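Local coordinates for protein citrinin polyketide synthase (PDB 5MPT) that transfers methyl groups to carbon of the growing polyketide chain, as the C-methyltransferase domain of the fungal non-reducing synthase that starts citrinin biosynthesis, at residues Leu101-Ile104 / Ile109-Thr112. Residues are numbered along the deposited sequence; the frame is centred on the assembly and turned at random.
Sequences LIDI and ITRT
Strands 102-104 and 109-111 run antiparallel as the two arms of a beta hairpin in the helix-turn-helix region, with D103 and T110 as the hydrogen-bonded pair. D103 N reaches T110 O at 2.8 Å and T110 N returns to D103 O at 2.9 Å, both bonds nearly straight. Just beyond the strand ends, L101 O takes two donors. R111 NH1 meets a lone pair of L101 O at 2.9 Å, though the N-H points off line (137°), while T112 N, 3.1 Å from L101 O, approaches from above the carbonyl plane. A bend at chi2 (80°) folds the arginine chain back alongside L101 to bring NH1 there; I67 O and V114 O take further N-H groups of the same guanidinium. On the face carrying D103 and T110, one water donates to D103 O and T110 OG1, and a second donates to D103 OD2 and R111 O; its very short approach to T110 OG1 is doubtful. A chi1 of 56° sets OG1 between backbone N and carbonyl carbon, within reach of the first water. The methyl CG2 of T112 lies against the D103 carboxylate, 3.3 Å from OD2, the two side chains crossing at about a right angle; the other oxygen, OD1, pairs with R100. On the I102 and I109 side the contact turns apolar: I102 CD1 packs on I109 CG2 at 3.9 Å, and both isoleucines continue onto Y93 of helix 86-98 and onto L76. Strand 75-76 pairs with the far edge of 108-111, completing a three-stranded antiparallel sheet beside the helices, a pattern reminiscent of the wing in winged helix-turn-helix folds.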
ATOM      1  N   LEU A 101      -3.926  18.871 -19.943  1.00 33.85           N
ATOM      2  CA  LEU A 101      -4.521  18.554 -21.232  1.00 32.26           C
ATOM      3  C   LEU A 101      -5.960  19.014 -21.317  1.00 33.19           C
ATOM      4  O   LEU A 101      -6.445  19.307 -22.419  1.00 32.26           O
ATOM      5  CB  LEU A 101      -4.464  17.048 -21.499  1.00 31.25           C
ATOM      6  CG  LEU A 101      -3.055  16.476 -21.607  1.00 32.53           C
ATOM      7  CD1 LEU A 101      -3.140  14.964 -21.710  1.00 32.16           C
ATOM      8  CD2 LEU A 101      -2.327  17.074 -22.826  1.00 34.65           C
ATOM      9  N   ILE A 102      -6.661  19.061 -20.184  1.00 33.78           N
ATOM     10  CA  ILE A 102      -8.032  19.541 -20.143  1.00 34.48           C
ATOM     11  C   ILE A 102      -8.152  20.591 -19.050  1.00 36.09           C
ATOM     12  O   ILE A 102      -7.336  20.663 -18.127  1.00 35.14           O
ATOM     13  CB  ILE A 102      -9.065  18.414 -19.905  1.00 34.26           C
ATOM     14  CG1 ILE A 102      -8.833  17.736 -18.533  1.00 32.21           C
ATOM     15  CG2 ILE A 102      -9.025  17.416 -21.057  1.00 35.82           C
ATOM     16  CD1 ILE A 102      -9.889  16.703 -18.171  1.00 28.22           C
ATOM     17  N   ASP A 103      -9.176  21.425 -19.197  1.00 41.04           N
ATOM     18  CA  ASP A 103      -9.706  22.257 -18.135  1.00 45.77           C
ATOM     19  C   ASP A 103     -11.096  21.745 -17.802  1.00 46.20           C
ATOM     20  O   ASP A 103     -11.886  21.417 -18.699  1.00 41.39           O
ATOM     21  CB  ASP A 103      -9.775  23.735 -18.542  1.00 51.41           C
ATOM     22  CG  ASP A 103      -8.399  24.337 -18.824  1.00 57.79           C
ATOM     23  OD1 ASP A 103      -7.504  24.287 -17.932  1.00 53.63           O
ATOM     24  OD2 ASP A 103      -8.219  24.862 -19.948  1.00 66.84           O
ATOM     25  N   ILE A 104     -11.379  21.650 -16.513  1.00 53.12           N
ATOM     26  CA  ILE A 104     -12.676  21.214 -16.024  1.00 57.73           C
ATOM     27  C   ILE A 104     -13.383  22.425 -15.439  1.00 61.36           C
ATOM     28  O   ILE A 104     -12.758  23.261 -14.775  1.00 62.83           O
ATOM     29  CB  ILE A 104     -12.530  20.086 -14.983  1.00 56.27           C
ATOM     30  CG1 ILE A 104     -11.857  18.871 -15.626  1.00 56.10           C
ATOM     31  CG2 ILE A 104     -13.882  19.692 -14.426  1.00 53.59           C
ATOM     32  CD1 ILE A 104     -11.448  17.799 -14.655  1.00 53.66           C
ATOM     33  N   ILE A 109     -15.994  19.856 -19.775  1.00 48.60           N
ATOM     34  CA  ILE A 109     -14.605  19.505 -20.034  1.00 45.31           C
ATOM     35  C   ILE A 109     -14.187  20.187 -21.327  1.00 42.26           C
ATOM     36  O   ILE A 109     -14.859  20.046 -22.350  1.00 41.37           O
ATOM     37  CB  ILE A 109     -14.425  17.983 -20.141  1.00 47.86           C
ATOM     38  CG1 ILE A 109     -14.990  17.284 -18.899  1.00 48.22           C
ATOM     39  CG2 ILE A 109     -12.954  17.644 -20.351  1.00 49.55           C
ATOM     40  CD1 ILE A 109     -15.399  15.865 -19.160  1.00 47.77           C
ATOM     41  N   THR A 110     -13.089  20.925 -21.288  1.00 42.52           N
ATOM     42  CA  THR A 110     -12.597  21.606 -22.473  1.00 47.31           C
ATOM     43  C   THR A 110     -11.117  21.307 -22.659  1.00 44.75           C
ATOM     44  O   THR A 110     -10.376  21.140 -21.686  1.00 42.89           O
ATOM     45  CB  THR A 110     -12.831  23.114 -22.382  1.00 54.86           C
ATOM     46  OG1 THR A 110     -12.220  23.623 -21.192  1.00 61.66           O
ATOM     47  CG2 THR A 110     -14.326  23.412 -22.363  1.00 52.56           C
ATOM     48  N   ARG A 111     -10.702  21.220 -23.917  1.00 44.00           N
ATOM     49  CA  ARG A 111      -9.314  20.950 -24.250  1.00 43.21           C
ATOM     50  C   ARG A 111      -8.482  22.214 -24.066  1.00 43.94           C
ATOM     51  O   ARG A 111      -8.969  23.325 -24.292  1.00 46.18           O
ATOM     52  CB  ARG A 111      -9.225  20.444 -25.692  1.00 40.03           C
ATOM     53  CG  ARG A 111      -7.842  19.974 -26.121  1.00 36.64           C
ATOM     54  CD  ARG A 111      -7.522  18.556 -25.635  1.00 35.03           C
ATOM     55  NE  ARG A 111      -6.317  18.107 -26.311  1.00 34.39           N
ATOM     56  CZ  ARG A 111      -5.097  18.488 -25.966  1.00 35.96           C
ATOM     57  NH1 ARG A 111      -4.920  19.281 -24.907  1.00 34.86           N
ATOM     58  NH2 ARG A 111      -4.053  18.070 -26.673  1.00 39.02           N
ATOM     59  N   THR A 112      -7.232  22.043 -23.622  1.00 41.51           N
ATOM     60  CA  THR A 112      -6.296  23.153 -23.515  1.00 39.31           C
ATOM     61  C   THR A 112      -5.492  23.268 -24.805  1.00 40.92           C
ATOM     62  O   THR A 112      -5.701  22.526 -25.764  1.00 39.18           O
ATOM     63  CB  THR A 112      -5.325  22.961 -22.359  1.00 37.82           C
ATOM     64  OG1 THR A 112      -4.453  21.872 -22.679  1.00 37.74           O
ATOM     65  CG2 THR A 112      -6.043  22.684 -21.052  1.00 36.00           C
TER
HETATM   66  O   HOH W   1     -14.234  23.384 -19.012  1.00 44.71           O
HETATM   67  O   HOH W   2     -10.177  24.605 -22.169  1.00 45.95           O